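Local coordinates for protein polyketide synthase PksR (PDB 4U3V) that contributes to intermediate steps in the synthesis of the antibiotic polyketide bacillaene, this chain being its enoyl-isomerase domain, built as a double hotdog, at residues 33-38 with 95-100; 58-63 with 203-208; 79-84 with 234-239; 262-267 with 277-282. All blocks are in the same frame, centred on the assembly; numbering follows the deposited sequence.

Contact 1: 33-38 with 95-100; sequences DQFTYD and IELQAK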
loop_
_atom_site.group_PDB
_atom_site.type_symbol
_atom_site.label_atom_id
_atom_site.label_comp_id
_atom_site.label_asym_id
_atom_site.label_seq_id
_atom_site.Cartn_x
_atom_site.Cartn_y
_atom_site.Cartn_z
ATOM N N ASP A 33 -10.709 12.633 1.923
ATOM C CA ASP A 33 -11.518 11.614 1.252
ATOM C C ASP A 33 -12.554 11.130 2.296
ATOM O O ASP A 33 -12.471 11.457 3.479
ATOM C CB ASP A 33 -10.616 10.438 0.752
ATOM C CG ASP A 33 -11.262 9.609 -0.394
ATOM O OD1 ASP A 33 -12.470 9.775 -0.700
ATOM O OD2 ASP A 33 -10.561 8.763 -1.007
ATOM N N GLN A 34 -13.515 10.340 1.845
ATOM C CA GLN A 34 -14.568 9.834 2.741
ATOM C C GLN A 34 -14.863 8.411 2.310
ATOM O O GLN A 34 -14.902 8.105 1.121
ATOM C CB GLN A 34 -15.880 10.613 2.587
ATOM C CG GLN A 34 -15.843 12.061 2.982
ATOM C CD GLN A 34 -17.249 12.586 3.208
ATOM O OE1 GLN A 34 -18.216 12.037 2.688
ATOM N NE2 GLN A 34 -17.354 13.645 3.984
ATOM N N PHE A 35 -15.134 7.558 3.292
ATOM C CA PHE A 35 -15.386 6.131 3.008
ATOM C C PHE A 35 -16.658 5.717 3.733
ATOM O O PHE A 35 -16.820 5.985 4.922
ATOM C CB PHE A 35 -14.224 5.264 3.495
ATOM C CG PHE A 35 -12.972 5.495 2.731
ATOM C CD1 PHE A 35 -12.781 4.847 1.523
ATOM C CD2 PHE A 35 -12.070 6.481 3.128
ATOM C CE1 PHE A 35 -11.629 5.096 0.749
ATOM C CE2 PHE A 35 -10.931 6.734 2.352
ATOM C CZ PHE A 35 -10.723 6.058 1.164
ATOM N N THR A 36 -17.555 5.075 3.004
ATOM C CA THR A 36 -18.869 4.727 3.589
ATOM C C THR A 36 -19.007 3.197 3.759
ATOM O O THR A 36 -18.372 2.406 3.063
ATOM C CB THR A 36 -19.998 5.297 2.716
ATOM O OG1 THR A 36 -21.251 5.181 3.415
ATOM C CG2 THR A 36 -20.089 4.573 1.402
ATOM N N TYR A 37 -19.824 2.768 4.716
ATOM C CA TYR A 37 -19.909 1.353 5.079
ATOM C C TYR A 37 -20.150 0.499 3.852
ATOM O O TYR A 37 -19.567 -0.579 3.702
ATOM C CB TYR A 37 -21.062 1.130 6.073
ATOM C CG TYR A 37 -21.198 -0.289 6.567
ATOM C CD1 TYR A 37 -20.318 -0.796 7.534
ATOM C CD2 TYR A 37 -22.272 -1.092 6.167
ATOM C CE1 TYR A 37 -20.459 -2.080 8.033
ATOM C CE2 TYR A 37 -22.389 -2.400 6.628
ATOM C CZ TYR A 37 -21.489 -2.876 7.564
ATOM O OH TYR A 37 -21.636 -4.140 8.107
ATOM N N ASP A 38 -21.063 0.938 3.003
ATOM C CA ASP A 38 -21.593 0.048 1.973
ATOM C C ASP A 38 -20.814 0.016 0.655
ATOM O O ASP A 38 -21.165 -0.751 -0.224
ATOM C CB ASP A 38 -23.053 0.376 1.662
ATOM C CG ASP A 38 -24.006 -0.075 2.754
ATOM O OD1 ASP A 38 -23.646 -0.979 3.537
ATOM O OD2 ASP A 38 -25.122 0.484 2.830
ATOM N N ILE A 95 -16.865 7.733 7.236
ATOM C CA ILE A 95 -15.692 8.285 7.902
ATOM C C ILE A 95 -14.926 9.239 6.995
ATOM O O ILE A 95 -14.569 8.867 5.886
ATOM C CB ILE A 95 -14.690 7.178 8.274
ATOM C CG1 ILE A 95 -15.365 6.091 9.121
ATOM C CG2 ILE A 95 -13.454 7.783 8.939
ATOM C CD1 ILE A 95 -16.325 6.621 10.154
ATOM N N GLU A 96 -14.590 10.423 7.521
ATOM C CA GLU A 96 -13.818 11.415 6.779
ATOM C C GLU A 96 -12.363 11.218 7.164
ATOM O O GLU A 96 -12.053 11.041 8.341
ATOM C CB GLU A 96 -14.229 12.834 7.220
ATOM C CG GLU A 96 -15.676 13.245 7.005
ATOM C CD GLU A 96 -15.965 14.604 7.664
ATOM O OE1 GLU A 96 -15.483 15.636 7.155
ATOM O OE2 GLU A 96 -16.559 14.622 8.760
ATOM N N LEU A 97 -11.469 11.280 6.174
ATOM C CA LEU A 97 -10.049 11.344 6.387
ATOM C C LEU A 97 -9.456 12.624 5.798
ATOM O O LEU A 97 -9.889 13.083 4.768
ATOM C CB LEU A 97 -9.350 10.162 5.716
ATOM C CG LEU A 97 -9.388 8.856 6.501
ATOM C CD1 LEU A 97 -10.777 8.267 6.374
ATOM C CD2 LEU A 97 -8.309 7.923 5.966
ATOM N N GLN A 98 -8.460 13.194 6.473
ATOM C CA GLN A 98 -7.754 14.358 5.943
ATOM C C GLN A 98 -6.272 14.084 6.128
ATOM O O GLN A 98 -5.871 13.445 7.114
ATOM C CB GLN A 98 -8.141 15.636 6.723
ATOM C CG GLN A 98 -9.519 16.172 6.338
ATOM C CD GLN A 98 -9.891 17.498 7.002
ATOM O OE1 GLN A 98 -9.142 18.042 7.810
ATOM N NE2 GLN A 98 -11.106 17.958 6.735
ATOM N N ALA A 99 -5.446 14.670 5.270
ATOM C CA ALA A 99 -3.990 14.467 5.354
ATOM C C ALA A 99 -3.404 15.840 5.513
ATOM O O ALA A 99 -3.504 16.633 4.593
ATOM C CB ALA A 99 -3.452 13.829 4.088
ATOM N N LYS A 100 -2.988 16.152 6.731
ATOM C CA LYS A 100 -2.627 17.522 7.139
ATOM C C LYS A 100 -1.121 17.606 7.337
ATOM O O LYS A 100 -0.555 16.796 8.080
ATOM C CB LYS A 100 -3.315 17.861 8.446
ATOM C CG LYS A 100 -4.838 17.877 8.326
ATOM C CD LYS A 100 -5.536 17.372 9.585
ATOM C CE LYS A 100 -7.054 17.398 9.415
ATOM N NZ LYS A 100 -7.812 17.026 10.646
#
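Phe35 and Leu97 share one face of an antiparallel strand pair through its register, and their first torsions (chi1 -67° and -81°, CG anti to the carbonyl carbon) then direct ring and isobutyl group over that face until they meet. The pair forms the outer margin of the N-terminal hotdog, with strand 31-36 outermost. Leu97 CD1 comes to the rim of the Phe35 ring, close to the ring plane, 3.9 Å from CD2, and the two side chains cross at about a right angle. The inner face is completed by helix 56-69, where Tyr58 and Leu61 receive Leu97, while His199 stacks on Phe35.

Four backbone hydrogen bonds hold the register. Asp33 and Leu97 exchange two, the bond from Leu97 N to Asp33 O being nearly straight at 2.9 Å, and Phe35 and Ile95 exchange the other two. Between these hydrogen-bonded pairs, Gln34 CA donates a CH contact to Ile95 O at 3.3 Å.

On the opposite face Gln34 and Glu96 run side by side in the same direction, with Gln34 NE2 lying 3.5 Å from the aliphatic Glu96 CG, whereas the Glu96 carboxylate serves Arg115 through a salt bridge. Asp33 starts from the Phe35 face, but its end leads away from the partner strand: OD2 is hydrogen-bonded to Tyr201 OH and His199 ND1, and OD1 takes Gln34 N at 2.8 Å on its anti side, tilted out of the carboxylate plane.

Contact 2: 58-63 with 203-208; sequences YGSLAI and VSPLMT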
loop_
_atom_site.group_PDB
_atom_site.type_symbol
_atom_site.label_atom_id
_atom_site.label_comp_id
_atom_site.label_asym_id
_atom_site.label_seq_id
_atom_site.Cartn_x
_atom_site.Cartn_y
_atom_site.Cartn_z
ATOM N N TYR A 58 -3.480 4.757 3.429
ATOM C CA TYR A 58 -2.718 5.848 4.046
ATOM C C TYR A 58 -1.549 6.349 3.206
ATOM O O TYR A 58 -1.353 7.569 3.107
ATOM C CB TYR A 58 -2.260 5.454 5.445
ATOM C CG TYR A 58 -3.372 4.990 6.312
ATOM C CD1 TYR A 58 -4.520 5.756 6.431
ATOM C CD2 TYR A 58 -3.282 3.794 7.038
ATOM C CE1 TYR A 58 -5.586 5.311 7.172
ATOM C CE2 TYR A 58 -4.344 3.356 7.810
ATOM C CZ TYR A 58 -5.483 4.129 7.878
ATOM O OH TYR A 58 -6.545 3.731 8.636
ATOM N N GLY A 59 -0.775 5.436 2.603
ATOM C CA GLY A 59 0.349 5.865 1.738
ATOM C C GLY A 59 -0.183 6.655 0.534
ATOM O O GLY A 59 0.404 7.665 0.115
ATOM N N SER A 60 -1.348 6.243 0.012
ATOM C CA SER A 60 -1.911 6.994 -1.127
ATOM C C SER A 60 -2.318 8.434 -0.745
ATOM O O SER A 60 -2.123 9.375 -1.543
ATOM C CB SER A 60 -3.122 6.254 -1.698
ATOM O OG SER A 60 -2.686 5.006 -2.313
ATOM N N LEU A 61 -2.957 8.592 0.414
ATOM C CA LEU A 61 -3.288 9.944 0.949
ATOM C C LEU A 61 -2.032 10.746 1.237
ATOM O O LEU A 61 -1.968 11.959 0.969
ATOM C CB LEU A 61 -4.125 9.835 2.234
ATOM C CG LEU A 61 -5.595 9.516 1.990
ATOM C CD1 LEU A 61 -6.268 9.077 3.292
ATOM C CD2 LEU A 61 -6.256 10.771 1.412
ATOM N N ALA A 62 -1.005 10.080 1.755
ATOM C CA ALA A 62 0.270 10.806 1.995
ATOM C C ALA A 62 0.930 11.342 0.711
ATOM O O ALA A 62 1.400 12.485 0.695
ATOM C CB ALA A 62 1.256 9.959 2.797
ATOM N N ILE A 63 0.840 10.585 -0.374
ATOM C CA ILE A 63 1.383 10.973 -1.684
ATOM C C ILE A 63 0.579 12.140 -2.281
ATOM O O ILE A 63 1.143 13.098 -2.831
ATOM C CB ILE A 63 1.395 9.781 -2.632
ATOM C CG1 ILE A 63 2.472 8.786 -2.159
ATOM C CG2 ILE A 63 1.607 10.219 -4.070
ATOM C CD1 ILE A 63 2.368 7.425 -2.819
ATOM N N VAL A 203 -1.249 7.456 -6.923
ATOM C CA VAL A 203 -0.778 6.112 -6.633
ATOM C C VAL A 203 -1.903 5.334 -5.961
ATOM O O VAL A 203 -2.357 5.709 -4.883
ATOM C CB VAL A 203 0.483 6.171 -5.738
ATOM C CG1 VAL A 203 0.871 4.791 -5.242
ATOM C CG2 VAL A 203 1.641 6.832 -6.487
ATOM N N SER A 204 -2.453 4.363 -6.683
ATOM C CA SER A 204 -3.665 3.691 -6.210
ATOM C C SER A 204 -3.358 2.958 -4.906
ATOM O O SER A 204 -2.356 2.234 -4.840
ATOM C CB SER A 204 -4.093 2.657 -7.225
ATOM O OG SER A 204 -5.299 2.016 -6.817
ATOM N N PRO A 205 -4.289 2.992 -3.948
ATOM C CA PRO A 205 -4.178 2.069 -2.805
ATOM C C PRO A 205 -4.207 0.631 -3.250
ATOM O O PRO A 205 -3.687 -0.242 -2.541
ATOM C CB PRO A 205 -5.417 2.368 -1.953
ATOM C CG PRO A 205 -6.228 3.335 -2.714
ATOM C CD PRO A 205 -5.438 3.908 -3.842
ATOM N N LEU A 206 -4.783 0.351 -4.422
ATOM C CA LEU A 206 -4.726 -1.031 -4.899
ATOM C C LEU A 206 -3.311 -1.479 -5.216
ATOM O O LEU A 206 -3.036 -2.676 -5.127
ATOM C CB LEU A 206 -5.632 -1.287 -6.116
ATOM C CG LEU A 206 -7.130 -0.989 -5.910
ATOM C CD1 LEU A 206 -7.895 -1.273 -7.202
ATOM C CD2 LEU A 206 -7.708 -1.785 -4.748
ATOM N N MET A 207 -2.406 -0.538 -5.481
ATOM C CA MET A 207 -1.008 -0.916 -5.786
ATOM C C MET A 207 -0.334 -1.377 -4.493
ATOM O O MET A 207 0.177 -2.523 -4.360
ATOM C CB MET A 207 -0.275 0.309 -6.342
ATOM C CG MET A 207 1.231 0.147 -6.439
ATOM S SD MET A 207 1.542 -0.893 -7.872
ATOM C CE MET A 207 1.459 0.435 -9.079
ATOM N N THR A 208 -0.455 -0.545 -3.479
ATOM C CA THR A 208 0.126 -0.892 -2.184
ATOM C C THR A 208 -0.519 -2.124 -1.600
ATOM O O THR A 208 0.137 -3.009 -1.051
ATOM C CB THR A 208 -0.064 0.321 -1.240
ATOM O OG1 THR A 208 0.509 1.478 -1.872
ATOM C CG2 THR A 208 0.564 0.060 0.117
HETATM O O HOH W 1 -0.945 3.333 -0.838
HETATM O O HOH W 2 -1.678 9.050 -4.469
#
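Among the polar contacts, the hydroxyl of Ser60 does most of the work, donating to Val203 O over 2.7 Å between OG and O. The OG sits beside the backbone N of its own residue (chi1 -67°), which aims it toward the other segment, and it reaches the carbonyl from a position tilted out of the carbonyl plane. The same OG accepts a hydrogen bond from water 1 at 2.8 Å, so that this buried oxygen is used in both directions.

Water extends the link. Water 1 also bonds to Thr208 OG1, which is hydrogen-bonded to Tyr278 OH as well. Water 2 accepts from Val203 N and can donate to Ser60 O, each at 3.0 Å, so a solvent-mediated link probably supplements the direct bond between serine and valine.

The apolar part joins Ile63 and Val203. Ile63 CD1 lies 3.7 Å from Val203 CB and stays near both of its methyls, the two side chains crossing at about a right angle. Pro205 CD closes in on Ser60 OG at 3.3 Å; the proline N has no hydrogen to give, so this approach is packing only.

Capping completes the arrangement: Ser204, the N-cap of helix 205-219, accepts from Leu206 N through OG. The chain leading into that helix and its N-terminal turn thus meet helix 56-69, joining the two hotdogs of this double-hotdog domain near its centre.

Contact 3: 79-84 with 234-239; sequences SKLSYI and NDIQFT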
loop_
_atom_site.group_PDB
_atom_site.type_symbol
_atom_site.label_atom_id
_atom_site.label_comp_id
_atom_site.label_asym_id
_atom_site.label_seq_id
_atom_site.Cartn_x
_atom_site.Cartn_y
_atom_site.Cartn_z
ATOM N N SER A 79 8.485 9.127 3.896
ATOM C CA SER A 79 9.372 8.408 4.834
ATOM C C SER A 79 8.665 8.128 6.135
ATOM O O SER A 79 7.841 8.933 6.589
ATOM C CB SER A 79 10.635 9.240 5.127
ATOM O OG SER A 79 11.192 9.755 3.930
ATOM N N LYS A 80 9.035 7.017 6.783
ATOM C CA LYS A 80 8.652 6.715 8.152
ATOM C C LYS A 80 7.132 6.722 8.350
ATOM O O LYS A 80 6.605 7.245 9.337
ATOM C CB LYS A 80 9.341 7.636 9.167
ATOM C CG LYS A 80 10.829 7.761 8.897
ATOM C CD LYS A 80 11.580 8.283 10.106
ATOM C CE LYS A 80 13.083 8.231 9.845
ATOM N NZ LYS A 80 13.832 9.047 10.847
ATOM N N LEU A 81 6.440 6.138 7.380
ATOM C CA LEU A 81 4.966 6.055 7.448
ATOM C C LEU A 81 4.586 4.934 8.413
ATOM O O LEU A 81 4.994 3.754 8.266
ATOM C CB LEU A 81 4.426 5.768 6.047
ATOM C CG LEU A 81 2.914 5.635 5.912
ATOM C CD1 LEU A 81 2.254 6.977 6.260
ATOM C CD2 LEU A 81 2.581 5.165 4.479
ATOM N N SER A 82 3.866 5.305 9.447
ATOM C CA SER A 82 3.524 4.403 10.526
ATOM C C SER A 82 2.004 4.412 10.715
ATOM O O SER A 82 1.400 5.475 10.651
ATOM C CB SER A 82 4.237 4.906 11.788
ATOM O OG SER A 82 3.679 4.352 12.931
ATOM N N TYR A 83 1.395 3.232 10.873
ATOM C CA TYR A 83 -0.063 3.092 10.991
ATOM C C TYR A 83 -0.381 3.086 12.473
ATOM O O TYR A 83 0.137 2.253 13.233
ATOM C CB TYR A 83 -0.589 1.786 10.338
ATOM C CG TYR A 83 -0.212 1.653 8.859
ATOM C CD1 TYR A 83 0.116 2.776 8.095
ATOM C CD2 TYR A 83 -0.132 0.402 8.254
ATOM C CE1 TYR A 83 0.520 2.664 6.763
ATOM C CE2 TYR A 83 0.210 0.283 6.915
ATOM C CZ TYR A 83 0.614 1.384 6.202
ATOM O OH TYR A 83 0.987 1.239 4.885
ATOM N N ILE A 84 -1.167 4.064 12.899
ATOM C CA ILE A 84 -1.361 4.314 14.319
ATOM C C ILE A 84 -2.523 3.497 14.871
ATOM O O ILE A 84 -2.424 2.846 15.928
ATOM C CB ILE A 84 -1.568 5.834 14.563
ATOM C CG1 ILE A 84 -0.295 6.572 14.219
ATOM C CG2 ILE A 84 -1.956 6.094 16.023
ATOM C CD1 ILE A 84 0.956 5.878 14.716
ATOM N N ASN A 234 8.753 2.157 5.553
ATOM C CA ASN A 234 9.891 3.050 5.859
ATOM C C ASN A 234 10.202 4.126 4.804
ATOM O O ASN A 234 10.593 5.262 5.150
ATOM C CB ASN A 234 11.159 2.223 6.140
ATOM C CG ASN A 234 11.089 1.459 7.454
ATOM O OD1 ASN A 234 10.280 1.764 8.326
ATOM N ND2 ASN A 234 11.970 0.471 7.608
ATOM N N ASP A 235 9.984 3.792 3.535
ATOM C CA ASP A 235 10.238 4.713 2.429
ATOM C C ASP A 235 9.399 4.375 1.207
ATOM O O ASP A 235 9.323 3.213 0.773
ATOM C CB ASP A 235 11.732 4.749 2.081
ATOM C CG ASP A 235 12.114 5.967 1.236
ATOM O OD1 ASP A 235 12.024 7.115 1.736
ATOM O OD2 ASP A 235 12.514 5.776 0.067
ATOM N N ILE A 236 8.857 5.401 0.551
ATOM C CA ILE A 236 8.279 5.215 -0.754
ATOM C C ILE A 236 8.900 6.236 -1.678
ATOM O O ILE A 236 8.996 7.399 -1.302
ATOM C CB ILE A 236 6.747 5.469 -0.731
ATOM C CG1 ILE A 236 6.119 4.743 0.470
ATOM C CG2 ILE A 236 6.138 5.117 -2.095
ATOM C CD1 ILE A 236 4.602 4.904 0.574
ATOM N N GLN A 237 9.341 5.807 -2.849
ATOM C CA GLN A 237 9.797 6.756 -3.882
ATOM C C GLN A 237 8.888 6.680 -5.063
ATOM O O GLN A 237 8.711 5.619 -5.637
ATOM C CB GLN A 237 11.228 6.401 -4.362
ATOM C CG GLN A 237 12.235 6.171 -3.248
ATOM C CD GLN A 237 13.628 5.881 -3.800
ATOM O OE1 GLN A 237 13.773 5.383 -4.918
ATOM N NE2 GLN A 237 14.643 6.127 -2.996
ATOM N N PHE A 238 8.324 7.820 -5.473
ATOM C CA PHE A 238 7.250 7.789 -6.433
ATOM C C PHE A 238 7.338 8.977 -7.409
ATOM O O PHE A 238 8.024 9.953 -7.124
ATOM C CB PHE A 238 5.897 7.845 -5.672
ATOM C CG PHE A 238 5.783 9.015 -4.754
ATOM C CD1 PHE A 238 5.289 10.226 -5.253
ATOM C CD2 PHE A 238 6.256 8.972 -3.439
ATOM C CE1 PHE A 238 5.258 11.336 -4.440
ATOM C CE2 PHE A 238 6.168 10.077 -2.604
ATOM C CZ PHE A 238 5.726 11.290 -3.144
ATOM N N THR A 239 6.631 8.851 -8.526
ATOM C CA THR A 239 6.406 9.955 -9.499
ATOM C C THR A 239 4.929 10.268 -9.719
ATOM O O THR A 239 4.046 9.547 -9.233
ATOM C CB THR A 239 7.006 9.636 -10.877
ATOM O OG1 THR A 239 6.113 8.801 -11.629
ATOM C CG2 THR A 239 8.347 8.928 -10.719
HETATM O O HOH W 3 7.641 2.885 8.903
#
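Asn234 O is gripped by two consecutive residues of the opposing strand: Lys80 N donates a hydrogen bond of 2.9 Å to it, and Ser79 CA makes a weaker CH contact at 3.4 Å. The bond from Lys80 is almost straight at its hydrogen (171°), yet its nitrogen stands well above the carbonyl plane instead of on a lone pair. Lys80 itself has positive phi and psi, a local departure from the extended form at the place where segment 234-239 turns a corner.

A water helps to bridge that corner, donating to Leu81 O and to the side-chain Asn234 OD1 at 2.9 Å each. Asn234 thus holds strand 75-83 with its backbone oxygen directly and with its amide oxygen through solvent.

Ser79 and Asp235 form an antiparallel, non-hydrogen-bonded pair with side chains on one face. Their ends approach, Ser79 OG and Asp235 OD1 being 3.5 Å apart. On the inner side Leu81 CD2 and Ile236 CD1 barely meet at 4.4 Å, each turning to other neighbours: Leu81 to Gly59 of helix 56-69, Ile236 to Ile78 and Leu276.

Asn234 and Asp235 both face Ser279 in a classic beta bulge, serving the next strand as well. Backbone pairing continues beyond, Leu81 with Ile233 and Tyr83 with Phe231; within these segments the join between the hotdogs rests on one backbone hydrogen bond, a CH contact and one water, with little side-chain interlock.

Contact 4: 262-267 with 277-282; sequences LFDVDV and HYSGYS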
loop_
_atom_site.group_PDB
_atom_site.type_symbol
_atom_site.label_atom_id
_atom_site.label_comp_id
_atom_site.label_asym_id
_atom_site.label_seq_id
_atom_site.Cartn_x
_atom_site.Cartn_y
_atom_site.Cartn_z
ATOM N N LEU A 262 10.158 -7.197 7.312
ATOM C CA LEU A 262 10.210 -6.014 6.430
ATOM C C LEU A 262 10.680 -6.454 5.043
ATOM O O LEU A 262 11.574 -7.317 4.895
ATOM C CB LEU A 262 11.191 -4.956 6.949
ATOM C CG LEU A 262 10.587 -4.015 8.006
ATOM C CD1 LEU A 262 10.294 -4.731 9.315
ATOM C CD2 LEU A 262 11.466 -2.788 8.236
ATOM N N PHE A 263 10.076 -5.843 4.032
ATOM C CA PHE A 263 10.266 -6.226 2.635
ATOM C C PHE A 263 10.625 -4.995 1.835
ATOM O O PHE A 263 10.149 -3.898 2.115
ATOM C CB PHE A 263 8.933 -6.817 2.061
ATOM C CG PHE A 263 8.518 -8.077 2.714
ATOM C CD1 PHE A 263 8.931 -9.295 2.191
ATOM C CD2 PHE A 263 7.806 -8.046 3.912
ATOM C CE1 PHE A 263 8.581 -10.483 2.826
ATOM C CE2 PHE A 263 7.506 -9.240 4.586
ATOM C CZ PHE A 263 7.871 -10.449 4.026
ATOM N N ASP A 264 11.438 -5.176 0.806
ATOM C CA ASP A 264 11.532 -4.179 -0.261
ATOM C C ASP A 264 10.641 -4.550 -1.438
ATOM O O ASP A 264 10.465 -5.726 -1.767
ATOM C CB ASP A 264 13.002 -3.975 -0.712
ATOM C CG ASP A 264 13.828 -3.198 0.307
ATOM O OD1 ASP A 264 13.288 -2.756 1.359
ATOM O OD2 ASP A 264 15.063 -3.053 0.079
ATOM N N VAL A 265 10.059 -3.537 -2.090
ATOM C CA VAL A 265 9.117 -3.809 -3.162
ATOM C C VAL A 265 9.444 -2.896 -4.327
ATOM O O VAL A 265 9.412 -1.670 -4.173
ATOM C CB VAL A 265 7.660 -3.489 -2.749
ATOM C CG1 VAL A 265 6.727 -3.816 -3.910
ATOM C CG2 VAL A 265 7.262 -4.278 -1.509
ATOM N N ASP A 266 9.770 -3.492 -5.474
ATOM C CA ASP A 266 9.912 -2.703 -6.731
ATOM C C ASP A 266 8.745 -2.967 -7.668
ATOM O O ASP A 266 8.394 -4.098 -8.000
ATOM C CB ASP A 266 11.226 -3.046 -7.456
ATOM C CG ASP A 266 12.468 -2.496 -6.758
ATOM O OD1 ASP A 266 12.423 -1.399 -6.168
ATOM O OD2 ASP A 266 13.538 -3.133 -6.878
ATOM N N VAL A 267 8.131 -1.876 -8.133
ATOM C CA VAL A 267 7.060 -1.996 -9.099
ATOM C C VAL A 267 7.673 -1.731 -10.484
ATOM O O VAL A 267 8.395 -0.755 -10.620
ATOM C CB VAL A 267 6.002 -0.891 -8.880
ATOM C CG1 VAL A 267 4.873 -1.134 -9.841
ATOM C CG2 VAL A 267 5.491 -0.942 -7.421
ATOM N N HIS A 277 9.051 2.594 -5.946
ATOM C CA HIS A 277 9.863 1.808 -4.991
ATOM C C HIS A 277 9.272 1.937 -3.618
ATOM O O HIS A 277 9.043 3.050 -3.122
ATOM C CB HIS A 277 11.330 2.265 -4.911
ATOM C CG HIS A 277 12.038 2.378 -6.255
ATOM N ND1 HIS A 277 12.950 3.355 -6.511
ATOM C CD2 HIS A 277 11.937 1.620 -7.428
ATOM C CE1 HIS A 277 13.356 3.259 -7.797
ATOM N NE2 HIS A 277 12.788 2.168 -8.338
ATOM N N TYR A 278 9.111 0.802 -2.938
ATOM C CA TYR A 278 8.893 0.816 -1.483
ATOM C C TYR A 278 10.077 0.156 -0.795
ATOM O O TYR A 278 10.567 -0.855 -1.268
ATOM C CB TYR A 278 7.684 -0.054 -1.099
ATOM C CG TYR A 278 6.375 0.293 -1.782
ATOM C CD1 TYR A 278 5.358 0.960 -1.079
ATOM C CD2 TYR A 278 6.104 -0.143 -3.061
ATOM C CE1 TYR A 278 4.128 1.194 -1.659
ATOM C CE2 TYR A 278 4.855 0.059 -3.645
ATOM C CZ TYR A 278 3.880 0.756 -2.956
ATOM O OH TYR A 278 2.630 0.939 -3.528
ATOM N N SER A 279 10.444 0.651 0.366
ATOM C CA SER A 279 11.498 0.024 1.142
ATOM C C SER A 279 11.064 -0.092 2.606
ATOM O O SER A 279 10.362 0.784 3.148
ATOM C CB SER A 279 12.828 0.791 0.933
ATOM O OG SER A 279 13.178 1.524 2.082
ATOM N N GLY A 280 11.359 -1.228 3.245
ATOM C CA GLY A 280 10.902 -1.435 4.616
ATOM C C GLY A 280 9.390 -1.401 4.744
ATOM O O GLY A 280 8.837 -0.777 5.659
ATOM N N TYR A 281 8.728 -2.113 3.833
ATOM C CA TYR A 281 7.316 -2.421 3.971
ATOM C C TYR A 281 7.166 -3.436 5.104
ATOM O O TYR A 281 7.652 -4.589 5.006
ATOM C CB TYR A 281 6.871 -3.002 2.628
ATOM C CG TYR A 281 5.382 -3.049 2.372
ATOM C CD1 TYR A 281 4.833 -2.301 1.292
ATOM C CD2 TYR A 281 4.560 -3.914 3.072
ATOM C CE1 TYR A 281 3.469 -2.360 1.012
ATOM C CE2 TYR A 281 3.182 -3.955 2.798
ATOM C CZ TYR A 281 2.670 -3.204 1.748
ATOM O OH TYR A 281 1.310 -3.230 1.474
ATOM N N SER A 282 6.477 -3.037 6.178
ATOM C CA SER A 282 6.555 -3.745 7.473
ATOM C C SER A 282 5.277 -4.498 7.768
ATOM O O SER A 282 4.188 -3.898 7.722
ATOM C CB SER A 282 6.723 -2.687 8.607
ATOM O OG SER A 282 7.987 -2.055 8.498
HETATM O O HOH W 4 12.856 -0.624 -3.221
#
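Val265 and Tyr278 form the tight side of this beta hairpin. Their side chains run alongside each other in the same direction, with Val265 CB 3.7 Å from Tyr278 CD2, while Val267 CG2 lies 4.0 Å from Tyr278 CE2, at the ring edge. Farther along this buried face Phe263 turns a ring edge to the backbone: Tyr281 O lies in the ring plane, 3.6 Å from Phe263 CD2. Beneath these groups Val265 and Tyr278 trade two nearly straight backbone bonds, and Phe263 and Tyr281 trade two more bent ones.

The bending marks a G1 bulge: Gly280 and Tyr281 both face Phe263, and Gly280 occupies the left-handed region (phi 61°). There Asp264 OD1 accepts a bond from Gly280 N at 3.1 Å, nearly along the C-O axis.

The other face is more polar and only partly covered at its acidic residues. Water 4 joins Asp266 OD1 to Tyr278 O, donating to both, and Asp266 OD1 also forms a salt bridge with Lys138. Asp266 OD1 lies 3.3 Å from His277 CD2, with carboxylate and imidazole planes steeply turned; the histidine nitrogens bond instead to Gln237 and Thr274. Leu262 CG rests on Ser282 OG at 3.3 Å.

The buried face lies against helix 205-219, where Tyr278 OH bonds to Thr208 OG1 and Tyr281 OH to Thr208 O, and Phe263 meets Ile215; strand 247-257 flanks segment 262-267, and strand 230-239 flanks segment 277-282.

Overall arrangement
Contact 2 is the most central of the four and contact 1 the most peripheral, its centre about 17 Å from that of the chain. Contacts 1 and 4 stitch strands, each within its own hotdog, on opposite sides of the chain's centre, by paired backbone bonds with a mainly apolar inner face. Contacts 2 and 3 instead join the two hotdogs, and both rely on water and few direct bonds. Helix 56-69 links contacts 1, 2 and 3 by apolar packing, whereas contact 4 meets contact 2 through tyrosine hydroxyls and contact 3 through probable hydrogen bonds of Gln237 with His277 and of Asp235 with Ser279.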